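Long-range contacts in DNA damage response protein Rtt109, putative (Neosartorya fumigata, PDB 5ZB9), which probably transfers acetyl groups from acetyl-CoA to histone lysines, acting as a histone H3K56 acetyltransferase linked to the DNA damage response: residues Val21-Arg26 with Trp461-Glu467; Ser202-Ile208 with Phe318-Asn324; Gly219-Ile223 with Arg234-Ser238. All coordinates share one frame; numbering follows the deposited sequence.

Contact 1 (Val21-Arg26 with Trp461-Glu467)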
loop_
_atom_site.group_PDB
_atom_site.type_symbol
_atom_site.label_atom_id
_atom_site.label_comp_id
_atom_site.label_asym_id
_atom_site.label_seq_id
_atom_site.Cartn_x
_atom_site.Cartn_y
_atom_site.Cartn_z
ATOM N N VAL A 21 -7.452 -18.058 -17.900
ATOM C CA VAL A 21 -7.970 -16.749 -17.517
ATOM C C VAL A 21 -7.256 -15.682 -18.336
ATOM O O VAL A 21 -6.030 -15.570 -18.293
ATOM C CB VAL A 21 -7.789 -16.462 -16.019
ATOM C CG1 VAL A 21 -8.243 -15.050 -15.700
ATOM C CG2 VAL A 21 -8.563 -17.467 -15.191
ATOM N N LYS A 22 -8.025 -14.908 -19.092
ATOM C CA LYS A 22 -7.452 -13.882 -19.947
ATOM C C LYS A 22 -7.857 -12.494 -19.485
ATOM O O LYS A 22 -9.039 -12.184 -19.385
ATOM C CB LYS A 22 -7.882 -14.090 -21.402
ATOM C CG LYS A 22 -7.489 -15.446 -21.958
ATOM C CD LYS A 22 -7.988 -15.646 -23.380
ATOM C CE LYS A 22 -7.518 -16.980 -23.933
ATOM N NZ LYS A 22 -7.905 -17.140 -25.361
ATOM N N VAL A 23 -6.870 -11.656 -19.203
ATOM C CA VAL A 23 -7.149 -10.266 -18.868
ATOM C C VAL A 23 -6.201 -9.348 -19.623
ATOM O O VAL A 23 -5.202 -9.795 -20.183
ATOM C CB VAL A 23 -7.010 -9.999 -17.351
ATOM C CG1 VAL A 23 -7.999 -10.851 -16.561
ATOM C CG2 VAL A 23 -5.577 -10.262 -16.899
ATOM N N THR A 24 -6.515 -8.061 -19.633
ATOM C CA THR A 24 -5.642 -7.062 -20.233
ATOM C C THR A 24 -5.193 -6.112 -19.134
ATOM O O THR A 24 -5.999 -5.719 -18.293
ATOM C CB THR A 24 -6.355 -6.279 -21.354
ATOM O OG1 THR A 24 -6.774 -7.190 -22.376
ATOM C CG2 THR A 24 -5.443 -5.217 -21.954
ATOM N N ILE A 25 -3.913 -5.751 -19.130
ATOM C CA ILE A 25 -3.404 -4.856 -18.103
ATOM C C ILE A 25 -2.813 -3.578 -18.681
ATOM O O ILE A 25 -2.180 -3.577 -19.742
ATOM C CB ILE A 25 -2.336 -5.550 -17.225
ATOM C CG1 ILE A 25 -1.166 -6.040 -18.077
ATOM C CG2 ILE A 25 -2.953 -6.697 -16.476
ATOM C CD1 ILE A 25 0.025 -6.449 -17.272
ATOM N N ARG A 26 -3.043 -2.482 -17.973
ATOM C CA ARG A 26 -2.406 -1.223 -18.294
ATOM C C ARG A 26 -1.820 -0.661 -17.006
ATOM O O ARG A 26 -2.530 -0.308 -16.063
ATOM C CB ARG A 26 -3.393 -0.249 -18.944
ATOM C CG ARG A 26 -3.894 -0.742 -20.303
ATOM C CD ARG A 26 -4.960 0.158 -20.933
ATOM N NE ARG A 26 -5.307 -0.299 -22.278
ATOM C CZ ARG A 26 -6.288 -1.154 -22.553
ATOM N NH1 ARG A 26 -7.042 -1.643 -21.579
ATOM N NH2 ARG A 26 -6.521 -1.520 -23.805
ATOM N N TRP A 461 -1.501 2.251 -28.606
ATOM C CA TRP A 461 -2.215 1.309 -27.766
ATOM C C TRP A 461 -1.298 1.008 -26.598
ATOM O O TRP A 461 -0.124 0.702 -26.794
ATOM C CB TRP A 461 -2.570 0.056 -28.559
ATOM C CG TRP A 461 -3.577 -0.861 -27.942
ATOM C CD1 TRP A 461 -4.931 -0.816 -28.097
ATOM C CD2 TRP A 461 -3.307 -2.000 -27.118
ATOM N NE1 TRP A 461 -5.525 -1.842 -27.401
ATOM C CE2 TRP A 461 -4.548 -2.586 -26.792
ATOM C CE3 TRP A 461 -2.139 -2.574 -26.612
ATOM C CZ2 TRP A 461 -4.653 -3.715 -25.984
ATOM C CZ3 TRP A 461 -2.245 -3.699 -25.810
ATOM C CH2 TRP A 461 -3.492 -4.254 -25.505
ATOM N N VAL A 462 -1.819 1.131 -25.384
ATOM C CA VAL A 462 -1.025 0.919 -24.180
ATOM C C VAL A 462 -1.423 -0.379 -23.481
ATOM O O VAL A 462 -2.608 -0.702 -23.372
ATOM C CB VAL A 462 -1.178 2.103 -23.202
ATOM C CG1 VAL A 462 -0.527 1.796 -21.853
ATOM C CG2 VAL A 462 -0.590 3.369 -23.814
ATOM N N GLY A 463 -0.426 -1.131 -23.027
ATOM C CA GLY A 463 -0.682 -2.295 -22.200
ATOM C C GLY A 463 -0.311 -3.605 -22.852
ATOM O O GLY A 463 0.476 -3.648 -23.798
ATOM N N GLN A 464 -0.867 -4.686 -22.327
ATOM C CA GLN A 464 -0.673 -5.996 -22.926
ATOM C C GLN A 464 -1.733 -6.942 -22.429
ATOM O O GLN A 464 -2.385 -6.695 -21.413
ATOM C CB GLN A 464 0.717 -6.558 -22.617
ATOM C CG GLN A 464 0.993 -6.803 -21.149
ATOM C CD GLN A 464 2.442 -7.188 -20.890
ATOM O OE1 GLN A 464 3.271 -6.344 -20.568
ATOM N NE2 GLN A 464 2.748 -8.471 -21.031
ATOM N N ARG A 465 -1.908 -8.029 -23.159
ATOM C CA ARG A 465 -2.876 -9.036 -22.786
ATOM C C ARG A 465 -2.158 -10.179 -22.093
ATOM O O ARG A 465 -1.033 -10.531 -22.450
ATOM C CB ARG A 465 -3.643 -9.521 -24.013
ATOM C CG ARG A 465 -4.360 -8.417 -24.742
ATOM C CD ARG A 465 -5.629 -8.943 -25.383
ATOM N NE ARG A 465 -6.117 -8.069 -26.445
ATOM C CZ ARG A 465 -6.798 -6.943 -26.247
ATOM N NH1 ARG A 465 -7.064 -6.526 -25.019
ATOM N NH2 ARG A 465 -7.203 -6.226 -27.284
ATOM N N VAL A 466 -2.811 -10.738 -21.086
ATOM C CA VAL A 466 -2.211 -11.761 -20.246
ATOM C C VAL A 466 -3.097 -12.991 -20.186
ATOM O O VAL A 466 -4.301 -12.886 -19.947
ATOM C CB VAL A 466 -1.986 -11.247 -18.815
ATOM C CG1 VAL A 466 -1.380 -12.338 -17.958
ATOM C CG2 VAL A 466 -1.106 -10.008 -18.830
ATOM N N GLU A 467 -2.510 -14.158 -20.406
ATOM C CA GLU A 467 -3.254 -15.393 -20.245
ATOM C C GLU A 467 -2.642 -16.199 -19.114
ATOM O O GLU A 467 -1.434 -16.436 -19.100
ATOM C CB GLU A 467 -3.265 -16.198 -21.541
ATOM C CG GLU A 467 -4.357 -17.255 -21.596
ATOM C CD GLU A 467 -4.275 -18.118 -22.848
ATOM O OE1 GLU A 467 -4.953 -19.170 -22.892
ATOM O OE2 GLU A 467 -3.531 -17.744 -23.783
HETATM O O HOH W 1 -4.955 1.543 -25.175
#
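Thr24 and Arg465 meet across two antiparallel strands, the arginine slanting over the threonine so that its guanidinium edge reaches the hydroxyl. Arg465 NH1 donates to Thr24 OG1 at 2.7 Å, with the oxygen almost exactly in the guanidinium plane, and a bend at chi2 (-148°) brings the group back to it. Glu70 forms a salt bridge with the same NH1 and also one with Arg26, which ties the two arginines together through one carboxylate. Arg26 runs extended from CG to NE and crosses the Trp461 side chain at about a right angle, NH2 coming obliquely to within 3.6 Å of Trp461 CZ2 with the guanidinium and ring planes 66° apart. A water takes a hydrogen bond from Val462 N and a weak one from Arg26 NE.

The backbones beneath them pair as antiparallel strands, 22-26 with 464-467, at the end of the large mixed sheet of the acetyltransferase domain; strand 50-61 pairs with residues 22-35 as well. Val23 and Val466 form a hydrogen-bonded pair, with Val466 N to Val23 O at 2.7 Å, and Ile25 and Gln464 form the next, with Ile25 N to Gln464 O at 2.9 Å.

On the face carrying Val23, Ile25, Gln464 and Val466, the side chains of Ile25 and Gln464 run alongside each other, Ile25 CG1 lying 3.8 Å from Gln464 CG, while Val466 CG2 slants against Ile25. Leu13 and Ala14 of helix 9-16 pack onto this face, and His416 takes up the Gln464 amide oxygen. On the other face, with Thr24 and Arg465, Lys22 and Glu467 extend side by side with CG atoms 3.6 Å apart; the lysine ammonium forms its salt bridge with Glu65.

Contact 2 (Ser202-Ile208 with Phe318-Asn324); sequences SATAFLI and FLWLVIN
Phe206 and Trp320 sit opposite each other as a hydrogen-bonded antiparallel pair, with Phe206 N to Trp320 O at 2.7 Å and Trp320 N to Phe206 O at 2.9 Å. Phe206 CB lies against Trp320 CE3 at 3.9 Å. With CG anti to its own carbonyl carbon (chi1 -60°), the Phe206 ring is carried along the strand toward Val322, turning its edge to Trp320 O and setting CE1 4.0 Å from Val322 CG2. Beyond the indole, Ile208 CG1 reaches the ring edge at Trp320 CZ3, 4.1 Å away.

The opposite face is aliphatic. Leu207 CD1 touches Leu319 CD1 at 4.0 Å, and Leu321 CD1 touches Ala203 CB and Ala205 CB, each at 4.2 Å. Leu177 of helix 162-177 packs on Ala205 and Leu321, and Tyr180 on Ala203.

Further out, Tyr239 meets Trp320 edge-to-face, and the acetylated lysine at position 264 holds the indole NE1 by a hydrogen bond. Glu183 receives hydrogen bonds from Ser202, Thr204 and Asn324, while Arg133 binds the Asn324 amide oxygen.

Strand 318-324 also pairs with 133-140, so this is an interior part of the sheet. Its backbone polar groups are paired while one face is apolar; being acetylated, Lys264 is neutral and offers the indole NE1 a carbonyl oxygen rather than an ammonium.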
loop_
_atom_site.group_PDB
_atom_site.type_symbol
_atom_site.label_atom_id
_atom_site.label_comp_id
_atom_site.label_asym_id
_atom_site.label_seq_id
_atom_site.Cartn_x
_atom_site.Cartn_y
_atom_site.Cartn_z
ATOM N N SER A 202 14.499 -11.133 5.118
ATOM C CA SER A 202 13.500 -11.531 6.107
ATOM C C SER A 202 12.384 -10.501 6.261
ATOM O O SER A 202 12.520 -9.355 5.821
ATOM C CB SER A 202 14.170 -11.788 7.459
ATOM O OG SER A 202 14.844 -10.633 7.917
ATOM N N ALA A 203 11.288 -10.911 6.897
ATOM C CA ALA A 203 10.112 -10.051 7.002
ATOM C C ALA A 203 9.137 -10.468 8.094
ATOM O O ALA A 203 9.019 -11.648 8.434
ATOM C CB ALA A 203 9.384 -10.004 5.667
ATOM N N THR A 204 8.424 -9.475 8.618
ATOM C CA THR A 204 7.321 -9.682 9.552
ATOM C C THR A 204 6.172 -8.753 9.148
ATOM O O THR A 204 6.406 -7.656 8.620
ATOM C CB THR A 204 7.753 -9.407 11.026
ATOM O OG1 THR A 204 8.895 -10.210 11.351
ATOM C CG2 THR A 204 6.621 -9.725 12.019
ATOM N N ALA A 205 4.937 -9.192 9.377
ATOM C CA ALA A 205 3.763 -8.364 9.107
ATOM C C ALA A 205 3.178 -7.843 10.413
ATOM O O ALA A 205 3.044 -8.595 11.387
ATOM C CB ALA A 205 2.720 -9.153 8.330
ATOM N N PHE A 206 2.839 -6.557 10.432
ATOM C CA PHE A 206 2.296 -5.908 11.629
ATOM C C PHE A 206 0.898 -5.374 11.359
ATOM O O PHE A 206 0.655 -4.738 10.326
ATOM C CB PHE A 206 3.211 -4.768 12.094
ATOM C CG PHE A 206 4.614 -5.209 12.445
ATOM C CD1 PHE A 206 5.581 -5.349 11.460
ATOM C CD2 PHE A 206 4.963 -5.473 13.764
ATOM C CE1 PHE A 206 6.864 -5.750 11.781
ATOM C CE2 PHE A 206 6.253 -5.878 14.098
ATOM C CZ PHE A 206 7.206 -6.016 13.108
ATOM N N LEU A 207 -0.022 -5.636 12.283
ATOM C CA LEU A 207 -1.399 -5.209 12.120
ATOM C C LEU A 207 -1.927 -4.565 13.387
ATOM O O LEU A 207 -1.755 -5.097 14.480
ATOM C CB LEU A 207 -2.291 -6.391 11.731
ATOM C CG LEU A 207 -3.782 -6.039 11.654
ATOM C CD1 LEU A 207 -4.060 -5.130 10.462
ATOM C CD2 LEU A 207 -4.681 -7.282 11.638
ATOM N N ILE A 208 -2.566 -3.411 13.233
ATOM C CA ILE A 208 -3.261 -2.768 14.336
ATOM C C ILE A 208 -4.683 -2.393 13.923
ATOM O O ILE A 208 -4.898 -1.752 12.897
ATOM C CB ILE A 208 -2.521 -1.512 14.819
ATOM C CG1 ILE A 208 -1.317 -1.904 15.675
ATOM C CG2 ILE A 208 -3.447 -0.624 15.639
ATOM C CD1 ILE A 208 -0.635 -0.704 16.311
ATOM N N PHE A 318 -4.715 -1.039 10.162
ATOM C CA PHE A 318 -3.484 -0.503 9.613
ATOM C C PHE A 318 -2.454 -1.607 9.510
ATOM O O PHE A 318 -2.180 -2.311 10.478
ATOM C CB PHE A 318 -2.968 0.652 10.467
ATOM C CG PHE A 318 -3.969 1.752 10.640
ATOM C CD1 PHE A 318 -4.162 2.688 9.643
ATOM C CD2 PHE A 318 -4.732 1.840 11.790
ATOM C CE1 PHE A 318 -5.091 3.697 9.786
ATOM C CE2 PHE A 318 -5.663 2.857 11.944
ATOM C CZ PHE A 318 -5.841 3.788 10.934
ATOM N N LEU A 319 -1.887 -1.754 8.322
ATOM C CA LEU A 319 -0.991 -2.859 8.039
ATOM C C LEU A 319 0.399 -2.390 7.590
ATOM O O LEU A 319 0.527 -1.514 6.733
ATOM C CB LEU A 319 -1.621 -3.748 6.978
ATOM C CG LEU A 319 -0.944 -5.074 6.694
ATOM C CD1 LEU A 319 -1.035 -5.918 7.937
ATOM C CD2 LEU A 319 -1.655 -5.769 5.570
ATOM N N TRP A 320 1.437 -2.965 8.189
ATOM C CA TRP A 320 2.803 -2.709 7.759
ATOM C C TRP A 320 3.513 -4.035 7.563
ATOM O O TRP A 320 3.641 -4.824 8.499
ATOM C CB TRP A 320 3.567 -1.842 8.772
ATOM C CG TRP A 320 2.825 -0.610 9.167
ATOM C CD1 TRP A 320 2.840 0.600 8.531
ATOM C CD2 TRP A 320 1.936 -0.467 10.280
ATOM N NE1 TRP A 320 2.023 1.485 9.185
ATOM C CE2 TRP A 320 1.455 0.858 10.260
ATOM C CE3 TRP A 320 1.502 -1.330 11.291
ATOM C CZ2 TRP A 320 0.555 1.341 11.212
ATOM C CZ3 TRP A 320 0.612 -0.847 12.243
ATOM C CH2 TRP A 320 0.149 0.477 12.194
ATOM N N LEU A 321 3.943 -4.294 6.336
ATOM C CA LEU A 321 4.809 -5.422 6.075
ATOM C C LEU A 321 6.232 -4.896 6.009
ATOM O O LEU A 321 6.568 -4.119 5.111
ATOM C CB LEU A 321 4.423 -6.127 4.775
ATOM C CG LEU A 321 5.428 -7.175 4.294
ATOM C CD1 LEU A 321 5.509 -8.348 5.278
ATOM C CD2 LEU A 321 5.068 -7.645 2.897
ATOM N N VAL A 322 7.060 -5.282 6.972
ATOM C CA VAL A 322 8.425 -4.755 7.017
ATOM C C VAL A 322 9.437 -5.811 6.581
ATOM O O VAL A 322 9.572 -6.874 7.212
ATOM C CB VAL A 322 8.798 -4.235 8.422
ATOM C CG1 VAL A 322 10.212 -3.671 8.424
ATOM C CG2 VAL A 322 7.801 -3.177 8.878
ATOM N N ILE A 323 10.141 -5.501 5.494
ATOM C CA ILE A 323 11.098 -6.415 4.883
ATOM C C ILE A 323 12.539 -5.973 5.139
ATOM O O ILE A 323 12.938 -4.866 4.775
ATOM C CB ILE A 323 10.863 -6.527 3.361
ATOM C CG1 ILE A 323 9.491 -7.149 3.085
ATOM C CG2 ILE A 323 11.984 -7.327 2.693
ATOM C CD1 ILE A 323 9.042 -7.057 1.643
ATOM N N ASN A 324 13.321 -6.843 5.769
ATOM C CA ASN A 324 14.723 -6.537 6.026
ATOM C C ASN A 324 15.610 -7.341 5.097
ATOM O O ASN A 324 15.701 -8.562 5.219
ATOM C CB ASN A 324 15.081 -6.801 7.489
ATOM C CG ASN A 324 14.324 -5.891 8.439
ATOM O OD1 ASN A 324 14.569 -4.690 8.481
ATOM N ND2 ASN A 324 13.390 -6.459 9.199
#

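Contact 3 (Gly219-Ile223 with Arg234-Ser238); sequences GFFPI and RWLNS
Residues 219-223 form an irregular loop after helix 214-218 and run past the short strand 235-236 without pairing with it, the nearest CA atoms, those of Phe221 and Trp235, being 6.9 Å apart. The link is therefore made by side chains. Phe221 lays one ring face on the methylene of Trp235: Trp235 CB stands 3.6 Å from the Phe221 ring centroid and only 11° off the ring normal, a CH-pi contact. The two side chains run antiparallel past one another, and their ring planes are inclined by 33°. The far end of the phenyl ring reaches the next stretch of backbone, with Phe221 CZ 3.9 Å from Asn237 N, at the ring edge.

Pro222 supplies the second CH-pi contact. Its CD sits over a face of the indole, 3.7 Å from the centroid of the Trp235 five-membered ring, and Pro222 CG continues the contact to Trp235 CZ2 at the same distance. Trp235 CG stands beside the backbone N (chi1 -70°), and the indole lies under the proline. Asp174 of helix 162-177 accepts a hydrogen bond from Trp235 NE1, and Cys170 and Leu177 also touch the tryptophan. Asn237, which follows strand 235-236 and centres an inverse gamma turn, hydrogen-bonds through ND2 to Leu207 O of strand 202-208.

Pro222 lies about 5 Å, side chain to side chain, from Arg171, a residue that binds CoA in another structure of this protein. Through Pro222 the cluster probably lies beside the CoA site of the acetyltransferase domain, joining the loop to the short parallel strand next to 202-208.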
loop_
_atom_site.group_PDB
_atom_site.type_symbol
_atom_site.label_atom_id
_atom_site.label_comp_id
_atom_site.label_asym_id
_atom_site.label_seq_id
_atom_site.Cartn_x
_atom_site.Cartn_y
_atom_site.Cartn_z
ATOM N N GLY A 219 -7.901 -12.533 15.157
ATOM C CA GLY A 219 -8.961 -13.016 14.293
ATOM C C GLY A 219 -8.793 -12.549 12.858
ATOM O O GLY A 219 -9.348 -13.142 11.938
ATOM N N PHE A 220 -8.021 -11.484 12.656
ATOM C CA PHE A 220 -7.834 -10.953 11.315
ATOM C C PHE A 220 -6.674 -11.636 10.595
ATOM O O PHE A 220 -6.585 -11.574 9.369
ATOM C CB PHE A 220 -7.603 -9.440 11.358
ATOM C CG PHE A 220 -8.769 -8.663 11.894
ATOM C CD1 PHE A 220 -9.958 -8.588 11.180
ATOM C CD2 PHE A 220 -8.680 -8.000 13.109
ATOM C CE1 PHE A 220 -11.043 -7.875 11.675
ATOM C CE2 PHE A 220 -9.760 -7.287 13.610
ATOM C CZ PHE A 220 -10.946 -7.228 12.889
ATOM N N PHE A 221 -5.791 -12.281 11.357
ATOM C CA PHE A 221 -4.617 -12.936 10.780
ATOM C C PHE A 221 -5.024 -14.100 9.872
ATOM O O PHE A 221 -6.013 -14.769 10.137
ATOM C CB PHE A 221 -3.673 -13.456 11.880
ATOM C CG PHE A 221 -3.057 -12.376 12.742
ATOM C CD1 PHE A 221 -3.196 -11.032 12.427
ATOM C CD2 PHE A 221 -2.325 -12.719 13.875
ATOM C CE1 PHE A 221 -2.621 -10.056 13.227
ATOM C CE2 PHE A 221 -1.750 -11.745 14.679
ATOM C CZ PHE A 221 -1.893 -10.419 14.357
ATOM N N PRO A 222 -4.249 -14.360 8.810
ATOM C CA PRO A 222 -4.497 -15.552 7.981
ATOM C C PRO A 222 -4.289 -16.852 8.775
ATOM O O PRO A 222 -3.496 -16.861 9.716
ATOM C CB PRO A 222 -3.460 -15.432 6.858
ATOM C CG PRO A 222 -2.933 -14.031 6.936
ATOM C CD PRO A 222 -3.090 -13.582 8.341
ATOM N N ILE A 223 -4.969 -17.931 8.391
ATOM C CA ILE A 223 -4.897 -19.190 9.142
ATOM C C ILE A 223 -3.481 -19.782 9.143
ATOM O O ILE A 223 -3.117 -20.547 10.039
ATOM C CB ILE A 223 -5.918 -20.235 8.596
ATOM C CG1 ILE A 223 -5.917 -21.514 9.452
ATOM C CG2 ILE A 223 -5.662 -20.549 7.129
ATOM C CD1 ILE A 223 -6.149 -21.270 10.948
ATOM N N ARG A 234 4.993 -14.521 12.303
ATOM C CA ARG A 234 5.055 -13.736 11.079
ATOM C C ARG A 234 4.020 -12.606 11.119
ATOM O O ARG A 234 4.139 -11.626 10.382
ATOM C CB ARG A 234 4.836 -14.629 9.858
ATOM C CG ARG A 234 5.631 -15.941 9.859
ATOM C CD ARG A 234 7.142 -15.731 9.985
ATOM N NE ARG A 234 7.688 -14.769 9.027
ATOM C CZ ARG A 234 7.975 -15.058 7.764
ATOM N NH1 ARG A 234 7.753 -16.274 7.303
ATOM N NH2 ARG A 234 8.475 -14.134 6.958
ATOM N N TRP A 235 3.008 -12.751 11.978
ATOM C CA TRP A 235 2.023 -11.692 12.210
ATOM C C TRP A 235 2.065 -11.214 13.657
ATOM O O TRP A 235 2.015 -12.013 14.592
ATOM C CB TRP A 235 0.615 -12.170 11.852
ATOM C CG TRP A 235 0.448 -12.341 10.376
ATOM C CD1 TRP A 235 0.749 -13.449 9.644
ATOM C CD2 TRP A 235 -0.025 -11.359 9.446
ATOM N NE1 TRP A 235 0.484 -13.225 8.314
ATOM C CE2 TRP A 235 0.004 -11.950 8.168
ATOM C CE3 TRP A 235 -0.479 -10.043 9.572
ATOM C CZ2 TRP A 235 -0.403 -11.271 7.020
ATOM C CZ3 TRP A 235 -0.884 -9.365 8.427
ATOM C CH2 TRP A 235 -0.841 -9.981 7.171
ATOM N N LEU A 236 2.166 -9.904 13.832
ATOM C CA LEU A 236 2.226 -9.312 15.161
ATOM C C LEU A 236 1.199 -8.209 15.281
ATOM O O LEU A 236 1.018 -7.423 14.353
ATOM C CB LEU A 236 3.617 -8.758 15.449
ATOM C CG LEU A 236 4.723 -9.774 15.704
ATOM C CD1 LEU A 236 6.052 -9.074 15.876
ATOM C CD2 LEU A 236 4.388 -10.581 16.930
ATOM N N ASN A 237 0.531 -8.151 16.428
ATOM C CA ASN A 237 -0.405 -7.074 16.713
ATOM C C ASN A 237 0.310 -5.891 17.355
ATOM O O ASN A 237 0.162 -5.643 18.545
ATOM C CB ASN A 237 -1.539 -7.580 17.617
ATOM C CG ASN A 237 -2.539 -6.487 17.989
ATOM O OD1 ASN A 237 -3.139 -6.529 19.063
ATOM N ND2 ASN A 237 -2.713 -5.502 17.111
ATOM N N SER A 238 1.088 -5.159 16.568
ATOM C CA SER A 238 1.729 -3.949 17.072
ATOM C C SER A 238 2.220 -3.051 15.943
ATOM O O SER A 238 2.085 -3.381 14.769
ATOM C CB SER A 238 2.895 -4.307 18.002
ATOM O OG SER A 238 3.770 -5.231 17.383
#

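In the fold
From the N terminus, the chain enters contact 1 at Val21-Arg26 and completes it only at Trp461-Glu467, closing a loop that contains both other contacts. Strand 202-208 then opens contact 2. Before its partner at 318-324 arrives, contact 3 forms between 219-223 and 234-238, nested inside contact 2. These two touch, strands 235-236 and 202-208 being parallel neighbours in the sheet: Arg234 O accepts a hydrogen bond from Ala205 N, and Trp235 packs on Leu319. Contact 3 fastens the loop after helix 214-218 to strand 235-236. Contact 1 lies on the opposite side of the chain's centre from contact 2, about 31 Å between centres, yet both belong to the same mixed sheet.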